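Local coordinates for protein TRAP dicarboxylate transporter-DctP subunit (Desulfovibrio salexigens, PDB 4N6D) that probably binds a small organic acid in the periplasm and delivers it to the membrane components of a TRAP transporter, at residues A40-F43 and P44-Q47; R50-Q53 and E54-R58. One frame throughout, in Å; residues are numbered along the deposited sequence.

Contact 1 (A40-F43 and P44-Q47); sequences AKTF and PCVQ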
ATOM      1  N   ALA A  40      -9.062  -8.247  10.773  1.00 15.31           N
ATOM      2  CA  ALA A  40     -10.125  -8.538   9.800  1.00 14.74           C
ATOM      3  C   ALA A  40     -10.732  -7.318   9.104  1.00 18.84           C
ATOM      4  O   ALA A  40     -11.054  -7.369   7.914  1.00 17.35           O
ATOM      5  CB  ALA A  40     -11.239  -9.339  10.478  1.00 15.27           C
ATOM      6  N   LYS A  41     -10.905  -6.223   9.828  1.00 17.40           N
ATOM      7  CA  LYS A  41     -11.596  -5.067   9.235  1.00 19.37           C
ATOM      8  C   LYS A  41     -10.779  -4.311   8.192  1.00 18.80           C
ATOM      9  O   LYS A  41     -11.326  -3.490   7.442  1.00 17.76           O
ATOM     10  CB  LYS A  41     -12.043  -4.087  10.333  1.00 20.79           C
ATOM     11  CG  LYS A  41     -13.248  -4.563  11.122  1.00 33.63           C
ATOM     12  CD  LYS A  41     -13.560  -3.627  12.295  1.00 37.16           C
ATOM     13  CE  LYS A  41     -14.233  -4.359  13.452  1.00 41.30           C
ATOM     14  NZ  LYS A  41     -14.459  -3.454  14.626  1.00 38.39           N
ATOM     15  N   THR A  42      -9.473  -4.563   8.146  1.00 16.14           N
ATOM     16  CA  THR A  42      -8.577  -3.775   7.304  1.00 12.76           C
ATOM     17  C   THR A  42      -8.562  -4.271   5.856  1.00 12.53           C
ATOM     18  O   THR A  42      -8.895  -5.428   5.567  1.00 11.00           O
ATOM     19  CB  THR A  42      -7.141  -3.771   7.858  1.00 15.54           C
ATOM     20  OG1 THR A  42      -6.580  -5.083   7.772  1.00 14.26           O
ATOM     21  CG2 THR A  42      -7.126  -3.303   9.318  1.00 16.75           C
ATOM     22  N   PHE A  43      -8.147  -3.406   4.939  1.00 10.85           N
ATOM     23  CA  PHE A  43      -8.297  -3.706   3.524  1.00 11.14           C
ATOM     24  C   PHE A  43      -7.610  -4.996   3.017  1.00 10.59           C
ATOM     25  O   PHE A  43      -8.168  -5.674   2.162  1.00 11.40           O
ATOM     26  CB  PHE A  43      -7.993  -2.479   2.633  1.00 10.20           C
ATOM     27  CG  PHE A  43      -6.533  -2.258   2.340  1.00 11.35           C
ATOM     28  CD1 PHE A  43      -5.743  -1.509   3.198  1.00 17.36           C
ATOM     29  CD2 PHE A  43      -5.963  -2.766   1.182  1.00 15.93           C
ATOM     30  CE1 PHE A  43      -4.395  -1.305   2.920  1.00 19.01           C
ATOM     31  CE2 PHE A  43      -4.627  -2.536   0.894  1.00 15.80           C
ATOM     32  CZ  PHE A  43      -3.847  -1.826   1.770  1.00 16.37           C
ATOM     33  N   PRO A  44      -6.431  -5.380   3.566  1.00 10.22           N
ATOM     34  CA  PRO A  44      -5.833  -6.619   3.046  1.00  9.28           C
ATOM     35  C   PRO A  44      -6.697  -7.841   3.371  1.00 11.21           C
ATOM     36  O   PRO A  44      -6.710  -8.824   2.626  1.00 10.34           O
ATOM     37  CB  PRO A  44      -4.492  -6.697   3.792  1.00 10.49           C
ATOM     38  CG  PRO A  44      -4.202  -5.246   4.159  1.00  9.67           C
ATOM     39  CD  PRO A  44      -5.543  -4.721   4.537  1.00 11.42           C
ATOM     40  N   CYS A  45      -7.431  -7.778   4.476  1.00 12.05           N
ATOM     41  CA  CYS A  45      -8.305  -8.894   4.840  1.00  7.70           C
ATOM     42  C   CYS A  45      -9.630  -8.799   4.117  1.00 12.69           C
ATOM     43  O   CYS A  45     -10.170  -9.802   3.678  1.00 13.10           O
ATOM     44  CB  CYS A  45      -8.527  -8.930   6.339  1.00 10.43           C
ATOM     45  SG  CYS A  45      -7.003  -9.441   7.190  1.00 11.17           S
ATOM     46  N   VAL A  46     -10.153  -7.589   3.965  1.00  9.74           N
ATOM     47  CA  VAL A  46     -11.412  -7.431   3.236  1.00 12.89           C
ATOM     48  C   VAL A  46     -11.276  -7.943   1.807  1.00 10.31           C
ATOM     49  O   VAL A  46     -12.144  -8.665   1.301  1.00 10.59           O
ATOM     50  CB  VAL A  46     -11.877  -5.957   3.245  1.00 10.86           C
ATOM     51  CG1 VAL A  46     -13.018  -5.729   2.263  1.00 13.28           C
ATOM     52  CG2 VAL A  46     -12.299  -5.562   4.639  1.00 12.95           C
ATOM     53  N   GLN A  47     -10.183  -7.600   1.136  1.00 11.55           N
ATOM     54  CA  GLN A  47     -10.023  -8.098  -0.219  1.00  8.71           C
ATOM     55  C   GLN A  47      -9.850  -9.612  -0.202  1.00  8.01           C
ATOM     56  O   GLN A  47     -10.340 -10.295  -1.106  1.00  9.37           O
ATOM     57  CB  GLN A  47      -8.883  -7.390  -0.962  1.00  8.16           C
ATOM     58  CG  GLN A  47      -7.489  -7.732  -0.477  1.00 10.95           C
ATOM     59  CD  GLN A  47      -6.975  -9.097  -0.930  1.00  8.75           C
ATOM     60  OE1 GLN A  47      -7.315  -9.601  -2.017  1.00 10.00           O
ATOM     61  NE2 GLN A  47      -6.111  -9.685  -0.108  1.00  7.87           N
TER
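With chi1 at 83°, the CG of Phe43 is set between its own backbone N and carbonyl carbon, which turns one face of the phenyl ring toward CD of the next residue, Pro44. Pro44 CD lies 3.7 Å from the centroid of the Phe43 ring, a CH-pi contact over one face, displaced toward the rim so that CD comes nearest to CG. Thr42, two residues before the proline, also approaches this CD, with OG1 3.4 Å away; this hydroxyl is hydrogen-bonded to the carbonyl of Pro39 and does not cap the helix.

Thr42 occupies the N-cap position, and its carbonyl begins the helical bonding. Thr42 O accepts Val46 N at 3.0 Å, in the carbonyl plane, and also Cys45 N, which sits above that plane with a bent N-H...O angle of 132°. One residue further on, Gln47 N donates to Phe43 O at 3.0 Å in a nearly straight bond. Val46 CG2 rests against Lys41 O, and Cys45 CB is 3.4 Å from Ala40 O, so the incoming loop lies against the first turn.

Gln47 bends at chi2 (76°) and returns its amide to the same turn: NE2 donates to a lone pair of Pro44 O at 2.9 Å. Tyr34 and Gln262 hold the amide from outside, while Phe235 meets the Phe43 ring edge-to-face. Proline lacks an N-H but costs the first turn no bond here, and the buried Gln47 amide has both its oxygen and its nitrogen satisfied, which probably fixes its rotation.

Contact 2 (R50-Q53 and E54-R58); sequences RWKQ and EVEKR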
ATOM      1  N   ARG A  50     -13.235 -11.195  -0.297  1.00 10.02           N
ATOM      2  CA  ARG A  50     -13.870 -11.063  -1.615  1.00 11.16           C
ATOM      3  C   ARG A  50     -13.246 -12.038  -2.617  1.00 10.93           C
ATOM      4  O   ARG A  50     -13.946 -12.664  -3.425  1.00 11.54           O
ATOM      5  CB  ARG A  50     -13.766  -9.624  -2.108  1.00 14.62           C
ATOM      6  CG  ARG A  50     -14.572  -9.352  -3.389  1.00 18.90           C
ATOM      7  CD  ARG A  50     -13.683  -9.367  -4.594  1.00 18.80           C
ATOM      8  NE  ARG A  50     -14.479  -9.231  -5.814  1.00 18.07           N
ATOM      9  CZ  ARG A  50     -13.970  -9.285  -7.041  1.00 22.41           C
ATOM     10  NH1 ARG A  50     -12.662  -9.438  -7.215  1.00 13.78           N
ATOM     11  NH2 ARG A  50     -14.779  -9.162  -8.098  1.00 25.57           N
ATOM     12  N   TRP A  51     -11.934 -12.204  -2.523  1.00 10.75           N
ATOM     13  CA  TRP A  51     -11.227 -13.135  -3.385  1.00  9.87           C
ATOM     14  C   TRP A  51     -11.735 -14.552  -3.135  1.00 10.82           C
ATOM     15  O   TRP A  51     -12.015 -15.286  -4.078  1.00  9.18           O
ATOM     16  CB  TRP A  51      -9.739 -13.033  -3.114  1.00  7.87           C
ATOM     17  CG  TRP A  51      -8.865 -13.852  -4.028  1.00  7.26           C
ATOM     18  CD1 TRP A  51      -8.347 -13.451  -5.225  1.00  8.96           C
ATOM     19  CD2 TRP A  51      -8.370 -15.172  -3.796  1.00  6.84           C
ATOM     20  NE1 TRP A  51      -7.579 -14.455  -5.773  1.00 10.38           N
ATOM     21  CE2 TRP A  51      -7.574 -15.522  -4.912  1.00  8.96           C
ATOM     22  CE3 TRP A  51      -8.533 -16.108  -2.764  1.00  8.10           C
ATOM     23  CZ2 TRP A  51      -6.925 -16.744  -5.014  1.00  7.39           C
ATOM     24  CZ3 TRP A  51      -7.892 -17.340  -2.877  1.00  7.43           C
ATOM     25  CH2 TRP A  51      -7.111 -17.643  -3.994  1.00  9.05           C
ATOM     26  N   LYS A  52     -11.862 -14.935  -1.865  1.00 10.23           N
ATOM     27  CA  LYS A  52     -12.453 -16.210  -1.498  1.00 11.34           C
ATOM     28  C   LYS A  52     -13.822 -16.406  -2.144  1.00 12.61           C
ATOM     29  O   LYS A  52     -14.138 -17.462  -2.725  1.00 12.78           O
ATOM     30  CB  LYS A  52     -12.596 -16.293   0.030  1.00 10.58           C
ATOM     31  CG  LYS A  52     -13.594 -17.360   0.499  1.00  9.06           C
ATOM     32  CD  LYS A  52     -13.555 -17.579   2.004  1.00 10.84           C
ATOM     33  CE  LYS A  52     -14.664 -18.544   2.442  1.00 14.20           C
ATOM     34  NZ  LYS A  52     -14.514 -18.995   3.860  1.00 17.77           N
ATOM     35  N   GLN A  53     -14.661 -15.386  -2.024  1.00  9.51           N
ATOM     36  CA  GLN A  53     -16.022 -15.475  -2.551  1.00 13.30           C
ATOM     37  C   GLN A  53     -15.983 -15.787  -4.047  1.00 12.51           C
ATOM     38  O   GLN A  53     -16.706 -16.645  -4.529  1.00 15.55           O
ATOM     39  CB  GLN A  53     -16.768 -14.164  -2.318  1.00 18.47           C
ATOM     40  CG  GLN A  53     -17.109 -13.901  -0.852  1.00 28.15           C
ATOM     41  CD  GLN A  53     -17.469 -12.446  -0.582  1.00 42.99           C
ATOM     42  OE1 GLN A  53     -17.800 -11.682  -1.498  1.00 45.69           O
ATOM     43  NE2 GLN A  53     -17.400 -12.055   0.686  1.00 49.01           N
ATOM     44  N   GLU A  54     -15.133 -15.076  -4.776  1.00 13.55           N
ATOM     45  CA  GLU A  54     -15.075 -15.247  -6.223  1.00 13.48           C
ATOM     46  C   GLU A  54     -14.453 -16.579  -6.618  1.00 10.50           C
ATOM     47  O   GLU A  54     -14.889 -17.213  -7.552  1.00 11.48           O
ATOM     48  CB  GLU A  54     -14.314 -14.091  -6.870  1.00 16.02           C
ATOM     49  CG  GLU A  54     -15.139 -12.817  -7.016  1.00 23.14           C
ATOM     50  CD  GLU A  54     -16.540 -13.058  -7.622  1.00 28.14           C
ATOM     51  OE1 GLU A  54     -16.679 -13.653  -8.730  1.00 30.68           O
ATOM     52  OE2 GLU A  54     -17.520 -12.679  -6.963  1.00 31.88           O
ATOM     53  N   VAL A  55     -13.457 -17.028  -5.861  1.00  9.58           N
ATOM     54  CA  VAL A  55     -12.836 -18.319  -6.157  1.00  9.13           C
ATOM     55  C   VAL A  55     -13.817 -19.485  -5.936  1.00  9.86           C
ATOM     56  O   VAL A  55     -13.918 -20.376  -6.760  1.00  9.89           O
ATOM     57  CB  VAL A  55     -11.563 -18.527  -5.326  1.00  9.19           C
ATOM     58  CG1 VAL A  55     -11.120 -19.975  -5.347  1.00  8.22           C
ATOM     59  CG2 VAL A  55     -10.463 -17.614  -5.843  1.00 10.10           C
ATOM     60  N   GLU A  56     -14.549 -19.470  -4.828  1.00 11.15           N
ATOM     61  CA  GLU A  56     -15.490 -20.532  -4.550  1.00 10.05           C
ATOM     62  C   GLU A  56     -16.605 -20.538  -5.578  1.00 11.00           C
ATOM     63  O   GLU A  56     -17.055 -21.604  -6.000  1.00 14.08           O
ATOM     64  CB  GLU A  56     -16.040 -20.409  -3.110  1.00 12.10           C
ATOM     65  CG  GLU A  56     -14.924 -20.532  -2.081  1.00  9.43           C
ATOM     66  CD  GLU A  56     -15.400 -20.644  -0.629  1.00 15.65           C
ATOM     67  OE1 GLU A  56     -16.552 -20.259  -0.326  1.00 14.50           O
ATOM     68  OE2 GLU A  56     -14.606 -21.145   0.209  1.00 13.99           O
ATOM     69  N   LYS A  57     -17.034 -19.351  -5.999  1.00 11.48           N
ATOM     70  CA  LYS A  57     -18.147 -19.245  -6.945  1.00 11.17           C
ATOM     71  C   LYS A  57     -17.683 -19.706  -8.320  1.00 13.26           C
ATOM     72  O   LYS A  57     -18.346 -20.516  -8.959  1.00 13.73           O
ATOM     73  CB  LYS A  57     -18.682 -17.808  -7.013  1.00 13.91           C
ATOM     74  CG  LYS A  57     -19.886 -17.617  -7.945  1.00 14.84           C
ATOM     75  CD  LYS A  57     -20.378 -16.179  -7.879  1.00 19.42           C
ATOM     76  CE  LYS A  57     -21.514 -15.910  -8.867  1.00 22.73           C
ATOM     77  NZ  LYS A  57     -21.744 -14.463  -8.972  1.00 22.24           N
ATOM     78  N   ARG A  58     -16.540 -19.192  -8.775  1.00 13.26           N
ATOM     79  CA  ARG A  58     -16.112 -19.429 -10.158  1.00 12.06           C
ATOM     80  C   ARG A  58     -15.654 -20.858 -10.392  1.00 13.59           C
ATOM     81  O   ARG A  58     -15.696 -21.353 -11.515  1.00 16.00           O
ATOM     82  CB  ARG A  58     -14.990 -18.463 -10.526  1.00 10.95           C
ATOM     83  CG  ARG A  58     -15.489 -17.071 -10.662  1.00 10.97           C
ATOM     84  CD  ARG A  58     -14.363 -16.115 -10.963  1.00 13.46           C
ATOM     85  NE  ARG A  58     -14.819 -14.747 -10.822  1.00 11.55           N
ATOM     86  CZ  ARG A  58     -14.178 -13.682 -11.306  1.00 14.52           C
ATOM     87  NH1 ARG A  58     -13.073 -13.814 -12.037  1.00 12.89           N
ATOM     88  NH2 ARG A  58     -14.685 -12.475 -11.100  1.00 17.70           N
TER
HETATM   89  O   HOH W   1     -15.525 -22.053   2.514  1.00 17.09           O
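Arg50 lays its guanidinium over Glu54, one turn ahead on the same helix: its chain bends at chi2 (-100°), which carries the flat group over Glu54 CG, 3.7 Å from Arg50 CZ and above the centre of the group. The contact is thus with the aliphatic part of Glu54, whose carboxylate turns instead to Arg58, with OE1 taking NE at 3.0 Å through its anti lone pair in a salt bridge. Arg50 NH1 is hydrogen-bonded to Gln262, and the guanidinium makes a cation-pi contact with Trp265; Arg58 has a second carboxylate partner in Glu261.

Next, the buried Trp51 offers a face to Val55, whose CG2 stands 3.6 Å from the centroid of the six-membered ring and almost on its normal. Lys52 runs out extended and crosses Glu56 at a slant, its CE 3.4 Å from Glu56 OE2. NZ stays 4.2 Å from that oxygen; a water donates to OE2 and is weakly bonded to NZ, while the main partners are Val65 O for Lys52 and Val65 N for Glu56. Gln53 O accepts Lys57 N at 3.1 Å. These i to i+4 pairings belong to the helix of a beta-alpha-beta unit, strand 30-35, helix 43-58 and strand 63-68, in the periplasmic binding protein fold.

Following strand 30-35, the chain passes through a loop into contact 1, where 40-43 turns into the first turn of helix 43-58. Contact 2 comes later on that helix and occupies its last two and a half turns, before the chain proceeds to strand 63-68. The two are in series, neither nested nor crossed, with centres about 15 Å apart, and each is local, closing no long loop. Both ends of the helix face helix 249-285: Phe43 and Val46 touch Tyr269 near the start, Val55 and Arg58 touch Leu258 near the finish, and Gln262 is reached from Gln47 and Arg50. Contact 1 also meets strand 234-240, whereas contact 2 reaches strand 63-68.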